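Local coordinates for protein 2-hydroxyisobutyryl-CoA synthetase (PDB 6HDY) that is a CoA synthetase of the ANL superfamily of AMP-binding enzymes, with a large N-terminal domain and a smaller C-terminal one, at residues A[221-227]-A[462-467]; A[239-244]-A[265-269]; A[370-374]-A[402-406]; A[395-401]-A[414-420]. All coordinates share one frame; numbering follows the deposited sequence.

Contact 1 (A[221-227]-A[462-467]); sequences TPSYAIH and RTDFKA. With 8LQ ([[(2~{R},3~{S},4~{R},5~{R})-5-(6-aminopurin-9-yl)-3,4-bis(oxidanyl)oxolan-2-yl]methoxy-oxidanyl-phosphoryl] (3~{S})-3-oxidanylbutanoate), chain C.
Tyr224 lays one face of its ring against Asp464, whose CB sits 3.6 Å from the centroid of the Tyr224 ring as a CH-pi contact. Further along the helix His227 does the same with Arg462, its ring taking Arg462 CB at 3.7 Å from the centroid. In both, CG is anti to the backbone N (chi1 -168° in Tyr224, 173° in His227), which turns each ring so that a face meets the CB of the loop residue. ND1 of His227 lies 3.3 Å from Arg462 CB and is buried there with no partner. Bent at chi2, the arginine sends its guanidinium to Glu230 (salt bridge from NE) and, through NH1, to Ile460 O and Glu418. Asp464 likewise turns its carboxylate aside, where OD2 accepts from Gly198 N.

Thr221 grips the loop by its hydroxyl. OG1 lies between the backbone N and carbonyl carbon (chi1 64°) and does two jobs: it gives its proton to the backbone, at 2.7 Å from Thr221 OG1 to Phe465 O, from above the carbonyl plane, and it N-caps the helix by accepting from Tyr224 N. A water joins Thr221 N to Asp464 O. Thr463 OG1 accepts from Phe465 N at 2.9 Å, an ST turn. Lys466 runs out extended, and its NZ bonds OAH (2.7 Å) and OAC (3.0 Å) of 8LQ.

A loop of the C-terminal domain thus lies on helix 222-234 of the N-terminal AMP-binding domain, an interdomain contact that brings Lys466 into the 8LQ pocket, while Pro222, Ala225 and Ile226 pack on helix 258-268 and Pro222 and Ala225 reach strand 246-249.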
# COMPACT_ATOMS: atom_id res chain seq x y z
N THR A 221 13.27 0.27 -4.78
CA THR A 221 14.26 1.16 -5.41
C THR A 221 15.67 0.67 -5.07
O THR A 221 15.85 0.08 -3.99
CB THR A 221 14.12 2.65 -4.99
OG1 THR A 221 14.36 2.80 -3.59
CG2 THR A 221 12.77 3.28 -5.43
N PRO A 222 16.68 0.90 -5.95
CA PRO A 222 18.06 0.50 -5.60
C PRO A 222 18.55 1.15 -4.31
O PRO A 222 19.30 0.52 -3.58
CB PRO A 222 18.89 0.94 -6.82
CG PRO A 222 17.89 1.18 -7.92
CD PRO A 222 16.63 1.61 -7.25
N SER A 223 18.08 2.39 -4.01
CA SER A 223 18.38 3.15 -2.78
C SER A 223 17.86 2.41 -1.56
O SER A 223 18.58 2.31 -0.57
CB SER A 223 17.73 4.53 -2.82
OG SER A 223 18.38 5.36 -3.75
N TYR A 224 16.60 1.94 -1.61
CA TYR A 224 16.01 1.21 -0.49
C TYR A 224 16.77 -0.07 -0.16
O TYR A 224 17.01 -0.31 1.02
CB TYR A 224 14.52 0.92 -0.68
CG TYR A 224 13.89 0.43 0.60
CD1 TYR A 224 14.29 0.93 1.84
CD2 TYR A 224 12.87 -0.52 0.59
CE1 TYR A 224 13.69 0.51 3.02
CE2 TYR A 224 12.28 -0.96 1.77
CZ TYR A 224 12.69 -0.45 2.98
OH TYR A 224 12.11 -0.86 4.15
N ALA A 225 17.14 -0.87 -1.17
CA ALA A 225 17.93 -2.08 -0.96
C ALA A 225 19.24 -1.77 -0.15
O ALA A 225 19.54 -2.47 0.81
CB ALA A 225 18.26 -2.70 -2.29
N ILE A 226 19.94 -0.67 -0.49
CA ILE A 226 21.15 -0.26 0.23
C ILE A 226 20.79 0.09 1.68
O ILE A 226 21.46 -0.41 2.60
CB ILE A 226 21.96 0.87 -0.50
CG1 ILE A 226 22.70 0.30 -1.72
CG2 ILE A 226 22.99 1.55 0.45
CD1 ILE A 226 22.62 1.18 -2.92
N HIS A 227 19.74 0.92 1.89
CA HIS A 227 19.32 1.34 3.23
C HIS A 227 18.92 0.16 4.11
O HIS A 227 19.29 0.12 5.29
CB HIS A 227 18.23 2.42 3.17
CG HIS A 227 17.64 2.77 4.50
ND1 HIS A 227 18.43 3.08 5.59
CD2 HIS A 227 16.33 2.85 4.87
CE1 HIS A 227 17.60 3.35 6.58
NE2 HIS A 227 16.33 3.21 6.21
N ARG A 462 18.85 8.56 4.71
CA ARG A 462 18.65 7.46 3.77
C ARG A 462 17.15 7.52 3.36
O ARG A 462 16.38 8.28 3.96
CB ARG A 462 18.98 6.09 4.43
CG ARG A 462 20.35 5.92 5.13
CD ARG A 462 21.52 6.44 4.34
NE ARG A 462 22.80 5.80 4.66
CZ ARG A 462 23.86 6.42 5.16
NH1 ARG A 462 23.81 7.72 5.48
NH2 ARG A 462 24.99 5.76 5.37
N THR A 463 16.75 6.74 2.34
CA THR A 463 15.35 6.69 1.85
C THR A 463 14.93 5.29 1.41
O THR A 463 15.77 4.50 0.95
CB THR A 463 15.08 7.74 0.72
OG1 THR A 463 13.69 7.68 0.35
CG2 THR A 463 15.94 7.53 -0.53
N ASP A 464 13.60 5.02 1.50
CA ASP A 464 12.94 3.81 1.02
C ASP A 464 12.30 4.06 -0.36
O ASP A 464 11.64 3.17 -0.90
CB ASP A 464 11.90 3.29 2.03
CG ASP A 464 10.83 4.25 2.49
OD1 ASP A 464 10.60 5.27 1.79
OD2 ASP A 464 10.22 3.98 3.54
N PHE A 465 12.52 5.29 -0.90
CA PHE A 465 12.04 5.76 -2.20
C PHE A 465 13.22 6.19 -3.10
O PHE A 465 14.21 5.46 -3.16
CB PHE A 465 10.96 6.86 -2.04
CG PHE A 465 10.09 7.08 -3.26
CD1 PHE A 465 9.49 6.01 -3.91
CD2 PHE A 465 9.86 8.37 -3.75
CE1 PHE A 465 8.69 6.21 -5.04
CE2 PHE A 465 9.08 8.57 -4.90
CZ PHE A 465 8.48 7.49 -5.52
N LYS A 466 13.10 7.32 -3.83
CA LYS A 466 14.13 7.78 -4.76
C LYS A 466 15.10 8.72 -4.07
O LYS A 466 14.69 9.66 -3.38
CB LYS A 466 13.49 8.48 -5.98
CG LYS A 466 12.40 7.66 -6.66
CD LYS A 466 11.73 8.44 -7.80
CE LYS A 466 10.62 7.61 -8.44
NZ LYS A 466 10.19 8.17 -9.75
N ALA A 467 16.39 8.48 -4.27
CA ALA A 467 17.44 9.32 -3.69
C ALA A 467 17.52 10.70 -4.38
O ALA A 467 17.73 10.78 -5.60
CB ALA A 467 18.78 8.59 -3.75
N9 8LQ C . 13.51 5.95 -13.66
C8 8LQ C . 12.57 5.01 -13.45
N7 8LQ C . 13.12 3.81 -13.58
C5 8LQ C . 14.41 4.00 -13.90
C6 8LQ C . 15.45 3.15 -14.09
N6 8LQ C . 15.22 1.85 -14.04
N1 8LQ C . 16.69 3.60 -14.38
C2 8LQ C . 16.95 4.97 -14.44
N3 8LQ C . 15.89 5.82 -14.17
C4 8LQ C . 14.65 5.32 -13.94
CAA 8LQ C . 6.63 3.44 -11.82
CAZ 8LQ C . 8.10 2.99 -12.06
OAE 8LQ C . 8.74 2.76 -10.81
CAL 8LQ C . 8.91 4.03 -12.85
CAS 8LQ C . 8.88 5.40 -12.15
OAC 8LQ C . 9.59 5.60 -11.17
OAQ 8LQ C . 7.95 6.29 -12.65
PBC 8LQ C . 7.94 7.84 -12.26
OAH 8LQ C . 7.63 7.87 -10.70
OAD 8LQ C . 6.98 8.64 -13.05
O5' 8LQ C . 9.42 8.33 -12.57
C5' 8LQ C . 9.92 8.06 -13.87
C4' 8LQ C . 11.34 8.55 -13.98
O4' 8LQ C . 12.16 7.87 -12.99
C3' 8LQ C . 11.86 8.12 -15.28
O3' 8LQ C . 11.51 9.09 -16.31
C2' 8LQ C . 13.36 8.07 -15.00
O2' 8LQ C . 13.95 9.43 -14.93
C1' 8LQ C . 13.37 7.44 -13.62
O HOH W 1 11.50 0.87 -2.42
O HOH W 2 18.71 5.19 1.21

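Contact 2 (A[239-244]-A[265-269]); sequences PRNFGL and EEAYG
Arg240 reaches along the last turn of helix 258-268, its outer atoms converging on Glu266 O. From CB the chain leaves with CG anti to the carbonyl carbon (chi1 -81°) and then runs extended to NE. CG rests 3.4 Å from Ala267 O, and CD of the arginine passes 3.9 Å from Glu266 O. NE then makes the main bond, 2.8 Å from Arg240 NE to Glu266 O; the nitrogen lies nearly in line with the C=O (171°), but the bond is bent at its hydrogen (135°) and the oxygen is tilted from the guanidinium plane. NH2 of Arg240 adds a weak second bond to Glu266 O at 3.1 Å. CZ has Gly269 CA over the centre of one guanidinium face, 3.6 Å away from Arg240 CZ, NH1 also lies near that CA, and a looser salt bridge spans the 3.6 Å from Arg240 NE to Glu266 OE2. Glu266 folds back at its second torsion to get there.

The loop 239-244 links helix 222-234 to strand 246-249, and helix 258-268 runs on to strand 271-274, so the contact ties two successive helix-to-strand connections of the beta-alpha-beta repeat around the parallel sheet. Gly269, with positive phi, ends the helix.

On the buried side Tyr268 centres the apolar packing. Leu244 CD1 lies 3.6 Å from Tyr268 CD1, alongside and pointing the same way, and Phe242 brings CD2 to the tyrosine's edge, 4.0 Å from Tyr268 CE1. Pro239 CB touches that same CE1, and the proline's CA covers a face of the Phe242 ring. The hydroxyl of Tyr268 bonds to Ala225 O.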
# COMPACT_ATOMS: atom_id res chain seq x y z
N PRO A 239 22.08 -9.78 5.78
CA PRO A 239 21.14 -9.78 4.63
C PRO A 239 21.38 -10.84 3.55
O PRO A 239 20.54 -11.01 2.67
CB PRO A 239 21.24 -8.35 4.07
CG PRO A 239 22.56 -7.83 4.55
CD PRO A 239 22.90 -8.54 5.83
N ARG A 240 22.49 -11.59 3.64
CA ARG A 240 22.79 -12.71 2.74
C ARG A 240 21.94 -13.94 3.15
O ARG A 240 21.81 -14.90 2.37
CB ARG A 240 24.28 -13.06 2.81
CG ARG A 240 25.14 -12.13 1.97
CD ARG A 240 26.59 -12.57 1.87
NE ARG A 240 27.20 -12.08 0.63
CZ ARG A 240 27.47 -12.84 -0.43
NH1 ARG A 240 27.24 -14.15 -0.40
NH2 ARG A 240 27.99 -12.30 -1.52
N ASN A 241 21.37 -13.88 4.38
CA ASN A 241 20.58 -14.95 4.95
C ASN A 241 19.07 -14.72 4.76
O ASN A 241 18.27 -15.25 5.52
CB ASN A 241 20.93 -15.17 6.45
CG ASN A 241 20.78 -16.59 6.97
OD1 ASN A 241 19.96 -17.40 6.48
ND2 ASN A 241 21.54 -16.92 8.01
N PHE A 242 18.70 -13.97 3.70
CA PHE A 242 17.30 -13.66 3.39
C PHE A 242 16.74 -14.59 2.30
O PHE A 242 15.58 -14.47 1.92
CB PHE A 242 17.16 -12.18 3.01
CG PHE A 242 17.36 -11.18 4.14
CD1 PHE A 242 17.41 -11.60 5.47
CD2 PHE A 242 17.42 -9.82 3.87
CE1 PHE A 242 17.53 -10.67 6.51
CE2 PHE A 242 17.52 -8.88 4.92
CZ PHE A 242 17.58 -9.32 6.23
N GLY A 243 17.59 -15.52 1.83
CA GLY A 243 17.26 -16.51 0.81
C GLY A 243 16.96 -15.96 -0.57
O GLY A 243 16.38 -16.68 -1.40
N LEU A 244 17.35 -14.69 -0.83
CA LEU A 244 17.08 -13.99 -2.09
C LEU A 244 17.85 -14.53 -3.26
O LEU A 244 19.07 -14.71 -3.17
CB LEU A 244 17.30 -12.47 -1.97
CG LEU A 244 16.31 -11.70 -1.09
CD1 LEU A 244 16.94 -10.46 -0.52
CD2 LEU A 244 14.99 -11.38 -1.84
N GLU A 265 24.33 -6.66 -4.99
CA GLU A 265 24.52 -8.10 -5.22
C GLU A 265 25.42 -8.74 -4.13
O GLU A 265 25.14 -9.84 -3.68
CB GLU A 265 25.13 -8.38 -6.61
CG GLU A 265 24.15 -8.10 -7.74
CD GLU A 265 24.49 -8.66 -9.10
OE1 GLU A 265 25.65 -9.07 -9.32
OE2 GLU A 265 23.57 -8.72 -9.96
N GLU A 266 26.46 -8.02 -3.68
CA GLU A 266 27.37 -8.53 -2.64
C GLU A 266 26.68 -8.59 -1.27
O GLU A 266 26.81 -9.60 -0.57
CB GLU A 266 28.70 -7.72 -2.59
CG GLU A 266 29.45 -7.76 -1.26
CD GLU A 266 30.02 -9.10 -0.82
OE1 GLU A 266 30.85 -9.68 -1.56
OE2 GLU A 266 29.69 -9.53 0.31
N ALA A 267 25.97 -7.51 -0.90
CA ALA A 267 25.28 -7.39 0.38
C ALA A 267 24.21 -8.46 0.58
O ALA A 267 24.03 -8.92 1.70
CB ALA A 267 24.65 -6.00 0.51
N TYR A 268 23.53 -8.87 -0.50
CA TYR A 268 22.45 -9.86 -0.46
C TYR A 268 22.81 -11.25 -0.98
O TYR A 268 22.07 -12.19 -0.73
CB TYR A 268 21.22 -9.32 -1.21
CG TYR A 268 20.55 -8.16 -0.52
CD1 TYR A 268 19.62 -8.36 0.51
CD2 TYR A 268 20.80 -6.84 -0.91
CE1 TYR A 268 18.98 -7.29 1.13
CE2 TYR A 268 20.16 -5.77 -0.30
CZ TYR A 268 19.26 -5.99 0.72
OH TYR A 268 18.64 -4.93 1.34
N GLY A 269 23.92 -11.36 -1.71
CA GLY A 269 24.37 -12.60 -2.33
C GLY A 269 23.35 -13.08 -3.36
O GLY A 269 23.04 -14.26 -3.43
O HOH W 3 19.71 -12.55 0.66
O HOH W 4 20.91 -14.75 -0.94

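Contact 3 (A[370-374]-A[402-406]); sequences IDDMF and IVITR
Arg406 presents its guanidinium to three successive backbone carbonyls of 371-373. Two bonds, both weak, go to one oxygen: NE of Arg406 is 3.5 Å and NH2 of Arg406 is 3.4 Å from Met373 O. Nearer still is Asp372 O, 2.8 Å from Arg406 NH2, at the edge of the guanidinium and in its plane. Asp371 O instead lies over a face of the group, 3.4 Å above its plane and toward the rim, where the angle is poor for bonding. The opposite face is covered by Ile404 CD1, centred 3.6 Å above the plane, so the guanidinium is held between a carbonyl and a methyl group. Arg406 NH1 has a long, weak ion pair with Asp472.

Next to the guanidinium lies Phe374. CG of Phe374 sits between the backbone N and the carbonyl carbon (chi1 53°), which places the ring between Ile404 CG2 and Ile402 CG2. Ile404 CG2 covers one face as a CH-pi contact, 4.2 Å from the centroid of the Phe374 ring, while Ile404 CD1 is 3.8 Å from Phe374 CB. At the far end of the ring Phe374 CZ is 3.9 Å from Ile402 CG2. Pro383 and Ile386 of helix 383-391 and Leu413 pack on the same phenylalanine.

The Asp-Asp pair, Asp371 and Asp372, probably corresponds to the hinge between the two domains of ANL enzymes. Arg406 meets only neutral carbonyls here, with two weak bonds to one of them and two more close by, so the polar part has no ion pair across it; Phe374 and the two isoleucines supply the rest.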
# COMPACT_ATOMS: atom_id res chain seq x y z
N ILE A 370 17.35 14.30 -18.26
CA ILE A 370 18.16 15.34 -18.91
C ILE A 370 18.17 16.64 -18.08
O ILE A 370 19.22 17.29 -17.99
CB ILE A 370 17.74 15.56 -20.39
CG1 ILE A 370 18.05 14.30 -21.23
CG2 ILE A 370 18.43 16.82 -21.01
CD1 ILE A 370 17.39 14.25 -22.58
N ASP A 371 17.05 16.98 -17.40
CA ASP A 371 16.92 18.19 -16.57
C ASP A 371 17.74 18.13 -15.27
O ASP A 371 18.06 19.18 -14.69
CB ASP A 371 15.44 18.52 -16.29
CG ASP A 371 14.83 19.37 -17.38
OD1 ASP A 371 15.34 20.49 -17.61
OD2 ASP A 371 13.86 18.91 -18.02
N ASP A 372 18.08 16.93 -14.82
CA ASP A 372 18.87 16.75 -13.60
C ASP A 372 20.35 17.08 -13.82
O ASP A 372 21.05 17.40 -12.84
CB ASP A 372 18.69 15.33 -13.04
CG ASP A 372 17.32 15.10 -12.42
OD1 ASP A 372 16.55 16.09 -12.26
OD2 ASP A 372 17.01 13.92 -12.09
N MET A 373 20.81 16.97 -15.08
CA MET A 373 22.17 17.26 -15.48
C MET A 373 22.54 18.73 -15.14
O MET A 373 21.71 19.64 -15.29
CB MET A 373 22.35 16.98 -16.99
CG MET A 373 23.76 17.25 -17.50
SD MET A 373 23.90 18.46 -18.86
CE MET A 373 23.68 19.95 -18.01
N PHE A 374 23.78 18.94 -14.69
CA PHE A 374 24.35 20.26 -14.37
C PHE A 374 25.70 20.39 -15.08
O PHE A 374 26.30 19.38 -15.46
CB PHE A 374 24.47 20.48 -12.86
CG PHE A 374 25.21 19.38 -12.14
CD1 PHE A 374 24.55 18.24 -11.70
CD2 PHE A 374 26.59 19.46 -11.94
CE1 PHE A 374 25.24 17.20 -11.08
CE2 PHE A 374 27.28 18.42 -11.32
CZ PHE A 374 26.61 17.30 -10.89
N ILE A 402 25.32 16.40 -3.59
CA ILE A 402 25.94 17.26 -4.59
C ILE A 402 25.29 18.63 -4.36
O ILE A 402 24.07 18.71 -4.29
CB ILE A 402 25.73 16.74 -6.04
CG1 ILE A 402 26.09 15.25 -6.17
CG2 ILE A 402 26.48 17.60 -7.05
CD1 ILE A 402 25.37 14.55 -7.31
N VAL A 403 26.11 19.67 -4.10
CA VAL A 403 25.63 21.03 -3.83
C VAL A 403 25.96 21.91 -5.04
O VAL A 403 27.13 22.09 -5.40
CB VAL A 403 26.09 21.63 -2.46
CG1 VAL A 403 25.59 23.05 -2.28
CG2 VAL A 403 25.62 20.76 -1.29
N ILE A 404 24.90 22.38 -5.73
CA ILE A 404 25.03 23.17 -6.96
C ILE A 404 24.23 24.47 -6.94
O ILE A 404 23.45 24.73 -6.02
CB ILE A 404 24.66 22.33 -8.25
CG1 ILE A 404 23.11 22.13 -8.40
CG2 ILE A 404 25.44 21.00 -8.35
CD1 ILE A 404 22.61 21.72 -9.81
N THR A 405 24.42 25.26 -8.00
CA THR A 405 23.65 26.44 -8.30
C THR A 405 23.37 26.47 -9.80
O THR A 405 24.29 26.31 -10.61
CB THR A 405 24.25 27.74 -7.72
OG1 THR A 405 23.27 28.76 -7.90
CG2 THR A 405 25.58 28.17 -8.38
N ARG A 406 22.10 26.63 -10.19
CA ARG A 406 21.81 26.73 -11.62
C ARG A 406 21.61 28.19 -12.03
O ARG A 406 21.41 28.48 -13.21
CB ARG A 406 20.66 25.81 -12.08
CG ARG A 406 21.15 24.36 -12.24
CD ARG A 406 20.31 23.55 -13.22
NE ARG A 406 20.57 22.11 -13.12
CZ ARG A 406 19.97 21.31 -12.25
NH1 ARG A 406 19.09 21.79 -11.38
NH2 ARG A 406 20.27 20.02 -12.22

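Contact 4 (A[395-401]-A[414-420]); sequences GYGGEHR and LLRVEPS
The ring of Tyr396 meets Val417 edge-on, CG1 of Val417 lying in the ring plane 3.7 Å from Tyr396 CD1. One face of that ring has Gly398 N 3.5 Å above the plane of Tyr396, toward its rim. The hydroxyl reaches the edge of a second ring: Tyr396 OH and His400 ND1 are hydrogen-bonded at 2.8 Å, nearly straight (173°) and in the imidazole plane. His400 CG sits between its own backbone N and carbonyl carbon (chi1 71°), turning the imidazole to meet the tyrosine and helix 383-391.

His400 and Val417 lie on the antiparallel hairpin 399-403/413-419 of the C-terminal domain's mixed sheet, whereas Tyr396 belongs to the short strand 396-397 before the corner. Arg401 and Arg416 form a hydrogen-bonded pair, N to O both ways, and Glu399 O accepts from Glu418 N at 3.1 Å. Between His400 and Tyr396 the register slips by two, a beta bulge where the chain turns at Gly398. Beyond it Gly397 N gives to Glu418 O at 2.8 Å, and Ser420 N to Gly395 O at 3.0 Å. Glu418 points its carboxylate past Glu399 CB to Ile460 N and Arg462, while Ser420 OG caps the next helix at Val423 N.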
# COMPACT_ATOMS: atom_id res chain seq x y z
N GLY A 395 36.38 3.05 0.94
CA GLY A 395 36.26 3.99 2.06
C GLY A 395 35.00 4.82 2.09
O GLY A 395 34.74 5.51 3.09
N TYR A 396 34.20 4.79 1.01
CA TYR A 396 32.94 5.53 0.89
C TYR A 396 31.84 4.95 1.82
O TYR A 396 31.62 3.74 1.82
CB TYR A 396 32.50 5.56 -0.58
CG TYR A 396 31.12 6.12 -0.84
CD1 TYR A 396 30.86 7.48 -0.68
CD2 TYR A 396 30.08 5.30 -1.26
CE1 TYR A 396 29.60 8.01 -0.94
CE2 TYR A 396 28.82 5.82 -1.55
CZ TYR A 396 28.59 7.18 -1.39
OH TYR A 396 27.33 7.69 -1.62
N GLY A 397 31.20 5.82 2.61
CA GLY A 397 30.19 5.50 3.63
C GLY A 397 28.78 5.16 3.20
O GLY A 397 27.96 4.77 4.05
N GLY A 398 28.47 5.27 1.90
CA GLY A 398 27.15 4.92 1.39
C GLY A 398 26.23 6.08 1.07
O GLY A 398 25.17 5.87 0.48
N GLU A 399 26.61 7.31 1.46
CA GLU A 399 25.83 8.51 1.17
C GLU A 399 26.69 9.70 0.85
O GLU A 399 27.86 9.77 1.27
CB GLU A 399 24.79 8.86 2.26
CG GLU A 399 23.40 8.26 2.02
CD GLU A 399 22.73 8.54 0.68
OE1 GLU A 399 23.07 9.55 0.03
OE2 GLU A 399 21.86 7.74 0.30
N HIS A 400 26.10 10.62 0.08
CA HIS A 400 26.70 11.89 -0.35
C HIS A 400 25.60 12.83 -0.83
O HIS A 400 24.46 12.39 -1.05
CB HIS A 400 27.75 11.67 -1.47
CG HIS A 400 27.17 11.29 -2.80
ND1 HIS A 400 26.87 9.97 -3.10
CD2 HIS A 400 26.86 12.07 -3.87
CE1 HIS A 400 26.40 9.99 -4.34
NE2 HIS A 400 26.36 11.23 -4.84
N ARG A 401 25.94 14.11 -0.97
CA ARG A 401 25.09 15.16 -1.52
C ARG A 401 25.95 15.93 -2.51
O ARG A 401 27.17 16.07 -2.32
CB ARG A 401 24.55 16.13 -0.45
CG ARG A 401 23.51 15.59 0.54
CD ARG A 401 22.09 15.41 -0.01
NE ARG A 401 21.90 14.01 -0.33
CZ ARG A 401 21.09 13.19 0.30
NH1 ARG A 401 20.25 13.64 1.22
NH2 ARG A 401 21.09 11.91 0.01
N LEU A 414 30.99 20.84 -5.69
CA LEU A 414 30.95 20.77 -4.23
C LEU A 414 30.25 19.47 -3.81
O LEU A 414 29.10 19.23 -4.20
CB LEU A 414 30.26 22.00 -3.58
CG LEU A 414 30.79 23.41 -3.90
CD1 LEU A 414 30.02 24.46 -3.12
CD2 LEU A 414 32.28 23.55 -3.59
N LEU A 415 30.96 18.63 -3.03
CA LEU A 415 30.43 17.34 -2.56
C LEU A 415 30.52 17.24 -1.04
O LEU A 415 31.50 17.69 -0.45
CB LEU A 415 31.17 16.15 -3.21
CG LEU A 415 31.15 16.01 -4.75
CD1 LEU A 415 32.02 14.83 -5.19
CD2 LEU A 415 29.70 15.81 -5.29
N ARG A 416 29.46 16.69 -0.41
CA ARG A 416 29.39 16.40 1.02
C ARG A 416 29.38 14.88 1.01
O ARG A 416 28.42 14.28 0.53
CB ARG A 416 28.11 16.96 1.69
CG ARG A 416 27.98 18.50 1.65
CD ARG A 416 26.94 18.98 2.66
NE ARG A 416 27.57 19.22 3.96
CZ ARG A 416 26.94 19.27 5.13
NH1 ARG A 416 25.63 19.07 5.20
NH2 ARG A 416 27.63 19.50 6.25
N VAL A 417 30.50 14.25 1.43
CA VAL A 417 30.65 12.80 1.36
C VAL A 417 30.82 12.14 2.74
O VAL A 417 31.60 12.62 3.58
CB VAL A 417 31.80 12.41 0.39
CG1 VAL A 417 32.00 10.90 0.31
CG2 VAL A 417 31.58 12.98 -1.01
N GLU A 418 30.09 11.05 2.96
CA GLU A 418 30.22 10.27 4.17
C GLU A 418 31.38 9.27 4.03
O GLU A 418 31.43 8.54 3.05
CB GLU A 418 28.93 9.45 4.44
CG GLU A 418 28.04 9.99 5.54
CD GLU A 418 26.83 9.14 5.84
OE1 GLU A 418 26.97 7.90 5.90
OE2 GLU A 418 25.75 9.72 6.10
N PRO A 419 32.31 9.21 5.01
CA PRO A 419 33.30 8.11 5.02
C PRO A 419 32.66 6.90 5.73
O PRO A 419 31.63 7.05 6.40
CB PRO A 419 34.42 8.67 5.89
CG PRO A 419 33.67 9.53 6.91
CD PRO A 419 32.42 10.04 6.24
N SER A 420 33.27 5.71 5.64
CA SER A 420 32.77 4.54 6.37
C SER A 420 33.12 4.66 7.87
O SER A 420 34.04 5.42 8.23
CB SER A 420 33.34 3.25 5.80
OG SER A 420 34.75 3.20 5.93

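In the fold
Contact 2 closes first along the chain and lies between the segments of contact 1, as do contacts 3 and 4, which interlock: 370-374, 395-401, 402-406, 414-420. Contact 1 lies on helix 222-234, and contact 2 joins the loop after it to the end of helix 258-268; their centres are about 16 Å apart, and they meet where Tyr268 OH reaches Ala225 O. Contacts 3 and 4 share strand 399-403, their centres about 18 Å apart. The Arg462-Glu418 salt bridge ties the 462-467 loop to its own domain's hairpin at contact 4, and contact 1 sets that loop on helix 222-234. The stretch at contact 3 probably forms the link between the two domains.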